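Medium/long-chain acyl-CoA thioesterase YigI (Shewanella oneidensis, PDB 3E8P) probably hydrolyses medium- and long-chain fatty acyl-CoA thioesters to the free fatty acid and CoA, as a member of the hotdog-fold thioesterase superfamily. Local coordinates at the interface of chains A and B and the interface of chains A and C. Numbering follows the deposited sequence. Chains: chain A/B/C, uncharacterized protein.

Contacts 1 and 2 lie about 18 Å apart, measured between the centres of their C-alpha atoms, and both draw on Ile111, Asp112 and strand 112-117. In contact 2 this strand pairs antiparallel with its copy in chain C, the edge-to-edge joining familiar from hotdog dimers. In contact 1 the Ile111 and Asp112 side chains instead meet chain B, together with residues of strands 139-148 and 153-162. One short segment thus serves two different two-fold interfaces, with main chain prominent in one and side chains in the other. This is compatible with a dimer of dimers, although the deposited tetramer alone does not establish the oligomer in solution.

Contact 1: the interface of chains A and B. Residues chain A 111-112, 141, 160; chain B 111-112, 141, 160.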
ATOM      1  N   ILE A 111      -0.169  -8.182   8.659  1.00 24.60           N
ATOM      2  CA  ILE A 111       0.493  -6.973   9.152  1.00 25.19           C
ATOM      3  C   ILE A 111      -0.100  -5.810   8.351  1.00 26.26           C
ATOM      4  O   ILE A 111      -0.631  -4.855   8.915  1.00 26.48           O
ATOM      5  CB  ILE A 111       2.018  -7.036   8.924  1.00 27.68           C
ATOM      6  CG1 ILE A 111       2.598  -8.237   9.677  1.00 27.13           C
ATOM      7  CG2 ILE A 111       2.681  -5.728   9.386  1.00 24.99           C
ATOM      8  CD1 ILE A 111       4.006  -8.614   9.247  1.00 30.08           C
ATOM      9  N   ASP A 112      -0.011  -5.898   7.029  1.00 25.55           N
ATOM     10  CA  ASP A 112      -0.589  -4.884   6.170  1.00 26.75           C
ATOM     11  C   ASP A 112      -1.101  -5.528   4.891  1.00 25.39           C
ATOM     12  O   ASP A 112      -0.740  -6.657   4.553  1.00 24.01           O
ATOM     13  CB  ASP A 112       0.419  -3.767   5.848  1.00 27.97           C
ATOM     14  CG  ASP A 112       1.534  -4.219   4.928  1.00 29.90           C
ATOM     15  OD1 ASP A 112       1.252  -4.542   3.754  1.00 34.54           O
ATOM     16  OD2 ASP A 112       2.702  -4.247   5.377  1.00 30.82           O
ATOM     17  N   VAL A 141       5.412 -12.142   2.169  1.00 25.97           N
ATOM     18  CA  VAL A 141       4.609 -11.223   1.377  1.00 25.00           C
ATOM     19  C   VAL A 141       3.936 -12.043   0.282  1.00 25.08           C
ATOM     20  O   VAL A 141       4.565 -12.909  -0.325  1.00 25.78           O
ATOM     21  CB  VAL A 141       5.463 -10.101   0.747  1.00 25.08           C
ATOM     22  CG1 VAL A 141       4.552  -9.089   0.032  1.00 22.28           C
ATOM     23  CG2 VAL A 141       6.262  -9.386   1.830  1.00 23.33           C
ATOM     24  N   THR A 160       1.238  -8.644   3.573  1.00 23.20           N
ATOM     25  CA  THR A 160       2.442  -8.938   4.325  1.00 21.59           C
ATOM     26  C   THR A 160       1.939  -9.671   5.560  1.00 22.91           C
ATOM     27  O   THR A 160       1.127  -9.144   6.322  1.00 21.58           O
ATOM     28  CB  THR A 160       3.173  -7.653   4.718  1.00 22.15           C
ATOM     29  OG1 THR A 160       3.555  -6.940   3.530  1.00 23.83           O
ATOM     30  CG2 THR A 160       4.410  -7.976   5.504  1.00 18.67           C
TER
ATOM     31  N   ILE B 111      10.458  -3.961   4.210  1.00 24.72           N
ATOM     32  CA  ILE B 111       9.746  -5.092   3.638  1.00 23.57           C
ATOM     33  C   ILE B 111       8.814  -4.536   2.556  1.00 23.15           C
ATOM     34  O   ILE B 111       8.781  -5.026   1.426  1.00 22.61           O
ATOM     35  CB  ILE B 111       8.972  -5.841   4.742  1.00 24.27           C
ATOM     36  CG1 ILE B 111       9.982  -6.407   5.750  1.00 23.70           C
ATOM     37  CG2 ILE B 111       8.117  -6.947   4.137  1.00 21.33           C
ATOM     38  CD1 ILE B 111       9.363  -7.050   6.984  1.00 27.13           C
ATOM     39  N   ASP B 112       8.058  -3.507   2.908  1.00 22.18           N
ATOM     40  CA  ASP B 112       7.186  -2.849   1.944  1.00 22.96           C
ATOM     41  C   ASP B 112       6.982  -1.414   2.394  1.00 21.16           C
ATOM     42  O   ASP B 112       7.235  -1.070   3.543  1.00 20.73           O
ATOM     43  CB  ASP B 112       5.836  -3.580   1.802  1.00 22.16           C
ATOM     44  CG  ASP B 112       4.925  -3.386   3.001  1.00 24.88           C
ATOM     45  OD1 ASP B 112       4.484  -2.239   3.247  1.00 25.91           O
ATOM     46  OD2 ASP B 112       4.644  -4.383   3.700  1.00 25.16           O
ATOM     47  N   VAL B 141       6.073  -1.169  12.130  1.00 27.30           N
ATOM     48  CA  VAL B 141       5.454  -0.394  11.067  1.00 25.78           C
ATOM     49  C   VAL B 141       5.463   1.061  11.497  1.00 27.07           C
ATOM     50  O   VAL B 141       5.153   1.378  12.648  1.00 28.08           O
ATOM     51  CB  VAL B 141       3.997  -0.847  10.817  1.00 24.77           C
ATOM     52  CG1 VAL B 141       3.370  -0.029   9.681  1.00 22.07           C
ATOM     53  CG2 VAL B 141       3.976  -2.336  10.486  1.00 19.60           C
ATOM     54  N   THR B 160       6.696  -0.928   6.441  1.00 22.67           N
ATOM     55  CA  THR B 160       6.811  -2.100   7.285  1.00 24.44           C
ATOM     56  C   THR B 160       8.277  -2.534   7.252  1.00 25.26           C
ATOM     57  O   THR B 160       8.816  -2.871   6.199  1.00 25.00           O
ATOM     58  CB  THR B 160       5.920  -3.208   6.767  1.00 24.26           C
ATOM     59  OG1 THR B 160       4.569  -2.730   6.752  1.00 29.70           O
ATOM     60  CG2 THR B 160       6.020  -4.436   7.667  1.00 24.30           C
TER
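A:Asp112 and B:Asp112 advance on each other from opposite directions across a two-fold axis, bringing their OD2 carboxylate oxygens to 2.6 Å. Two fully ionised acids would clash at this separation; a shared proton, with at least one carboxylate in its acid form, would turn the pair into a short hydrogen bond, though no proton is seen. The two carboxylate planes stand 84° apart, almost perpendicular. Threonine hydroxyls brace this tight polar core from either chain: B:Thr160 OG1 donates to A:Asp112 OD2 at 2.8 Å, and A:Thr160 OG1 repeats the bond to B:Asp112 OD2. The hydroxyl of B:Thr160 meets its acceptor on the anti side, 28° out of the carboxylate plane, leaving that OD2 in touch with both the hydroxyl and the opposing acid. In each aspartate CG is tucked between the backbone N and the carbonyl carbon (chi1 70° in A:Asp112), a turn that carries the acid towards the axis. A:Thr160 OG1 also lies 3.3 Å from A:Asp112 OD1, a weak contact that competes for the same hydroxyl hydrogen.

The flanks are apolar and more loosely fitted. There the CG2 branch of A:Ile111 crosses B:Val141 at a slant, with its methyl 3.8 Å from B:Val141 CG2. The same isoleucine methyl reaches the threonine methyl B:Thr160 CG2 at 4.0 Å, so B:Thr160 serves the polar centre with its hydroxyl and the apolar margin with its methyl. Symmetry repeats this margin on the other flank, where A:Val141 CG2 lies 3.8 Å from B:Ile111 CG2.

Contact 2: the interface of chains A and C. Residues chain A 115-117; chain C 110-112.
A:Tyr117, with the most surface buried in this patch, meets C:Ile111 and C:Thr110 through its backbone and its ring. Its amide N donates to the main-chain carbonyl O of C:Ile111 at 2.9 Å. This bond belongs to an antiparallel pairing in which A:Asp116 forms a bridge with C:Asp112, joining the 112-117 strands of the two chains. Such a junction is typical of the hotdog dimer, in which two sheets run on into one another; here the deposited assembly shows it between chains A and C.

C:Ile111 lies at the break between strands 109-110 and 112-117 and contributes its carbonyl, which also sits at the edge of the tyrosine ring, in its plane. The phenol ring leaves the backbone with CG opposite the carbonyl carbon (chi1 -64°), which swings it towards C:Thr110, and the turn about CB-CG (chi2 91°) brings the CD1-CE1 rim to the threonine. The threonine methyl CG2 packs against that rim, 3.7 Å from A:Tyr117 CE1, with the two side chains slanting past each other. On the opposite side of the ring, A:Val115 CG1 of the same chain lies 3.6 Å above the plane and displaced towards the rim, so aliphatic groups of both chains would restrict how the ring can turn.

At the bridge itself, the side chains of A:Asp116 and C:Asp112 lie alongside each other and point the same way. Their like charges may weaken the pairing slightly, but the carboxylate oxygens A:Asp116 OD1 and C:Asp112 OD2 remain 4.7 Å apart.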
ATOM      1  N   VAL A 115      -5.270  -3.441  -1.421  1.00 20.74           N
ATOM      2  CA  VAL A 115      -6.210  -4.005  -2.358  1.00 20.25           C
ATOM      3  C   VAL A 115      -6.378  -3.031  -3.511  1.00 20.53           C
ATOM      4  O   VAL A 115      -6.565  -1.826  -3.301  1.00 23.30           O
ATOM      5  CB  VAL A 115      -7.583  -4.224  -1.708  1.00 22.43           C
ATOM      6  CG1 VAL A 115      -8.563  -4.748  -2.740  1.00 19.80           C
ATOM      7  CG2 VAL A 115      -7.458  -5.191  -0.547  1.00 24.79           C
ATOM      8  N   ASP A 116      -6.296  -3.545  -4.727  1.00 20.15           N
ATOM      9  CA  ASP A 116      -6.486  -2.723  -5.917  1.00 21.47           C
ATOM     10  C   ASP A 116      -7.801  -3.183  -6.560  1.00 22.43           C
ATOM     11  O   ASP A 116      -7.913  -4.327  -7.011  1.00 22.07           O
ATOM     12  CB  ASP A 116      -5.303  -2.905  -6.884  1.00 23.77           C
ATOM     13  CG  ASP A 116      -4.039  -2.168  -6.415  1.00 27.89           C
ATOM     14  OD1 ASP A 116      -4.014  -0.915  -6.435  1.00 29.35           O
ATOM     15  OD2 ASP A 116      -3.069  -2.844  -6.023  1.00 31.62           O
ATOM     16  N   TYR A 117      -8.796  -2.297  -6.556  1.00 22.14           N
ATOM     17  CA  TYR A 117     -10.110  -2.571  -7.135  1.00 22.05           C
ATOM     18  C   TYR A 117     -10.056  -2.257  -8.620  1.00 22.02           C
ATOM     19  O   TYR A 117     -10.028  -1.103  -9.027  1.00 23.86           O
ATOM     20  CB  TYR A 117     -11.182  -1.720  -6.437  1.00 22.76           C
ATOM     21  CG  TYR A 117     -11.343  -2.062  -4.964  1.00 24.53           C
ATOM     22  CD1 TYR A 117     -10.607  -1.403  -3.980  1.00 22.84           C
ATOM     23  CD2 TYR A 117     -12.190  -3.087  -4.561  1.00 24.43           C
ATOM     24  CE1 TYR A 117     -10.720  -1.767  -2.632  1.00 25.21           C
ATOM     25  CE2 TYR A 117     -12.303  -3.455  -3.232  1.00 25.84           C
ATOM     26  CZ  TYR A 117     -11.571  -2.799  -2.272  1.00 24.60           C
ATOM     27  OH  TYR A 117     -11.684  -3.197  -0.961  1.00 25.74           O
TER
ATOM     28  N   THR C 110     -13.819   3.108  -4.527  1.00 23.33           N
ATOM     29  CA  THR C 110     -12.449   2.939  -4.067  1.00 20.12           C
ATOM     30  C   THR C 110     -11.561   2.459  -5.193  1.00 20.07           C
ATOM     31  O   THR C 110     -11.922   1.537  -5.920  1.00 22.23           O
ATOM     32  CB  THR C 110     -12.368   1.894  -2.948  1.00 21.30           C
ATOM     33  OG1 THR C 110     -13.381   2.169  -1.977  1.00 21.63           O
ATOM     34  CG2 THR C 110     -10.975   1.928  -2.273  1.00 16.29           C
ATOM     35  N   ILE C 111     -10.402   3.085  -5.339  1.00 19.82           N
ATOM     36  CA  ILE C 111      -9.459   2.679  -6.375  1.00 21.28           C
ATOM     37  C   ILE C 111      -8.478   1.680  -5.748  1.00 21.80           C
ATOM     38  O   ILE C 111      -8.297   0.568  -6.252  1.00 21.14           O
ATOM     39  CB  ILE C 111      -8.724   3.911  -6.960  1.00 22.55           C
ATOM     40  CG1 ILE C 111      -9.745   4.813  -7.667  1.00 20.94           C
ATOM     41  CG2 ILE C 111      -7.655   3.471  -7.949  1.00 20.24           C
ATOM     42  CD1 ILE C 111      -9.185   6.119  -8.206  1.00 24.09           C
ATOM     43  N   ASP C 112      -7.860   2.078  -4.640  1.00 21.23           N
ATOM     44  CA  ASP C 112      -6.945   1.205  -3.916  1.00 22.53           C
ATOM     45  C   ASP C 112      -7.026   1.549  -2.437  1.00 22.37           C
ATOM     46  O   ASP C 112      -7.443   2.645  -2.067  1.00 22.17           O
ATOM     47  CB  ASP C 112      -5.499   1.356  -4.421  1.00 22.54           C
ATOM     48  CG  ASP C 112      -4.867   2.690  -4.041  1.00 25.17           C
ATOM     49  OD1 ASP C 112      -4.643   2.933  -2.835  1.00 26.88           O
ATOM     50  OD2 ASP C 112      -4.589   3.496  -4.957  1.00 27.29           O
TER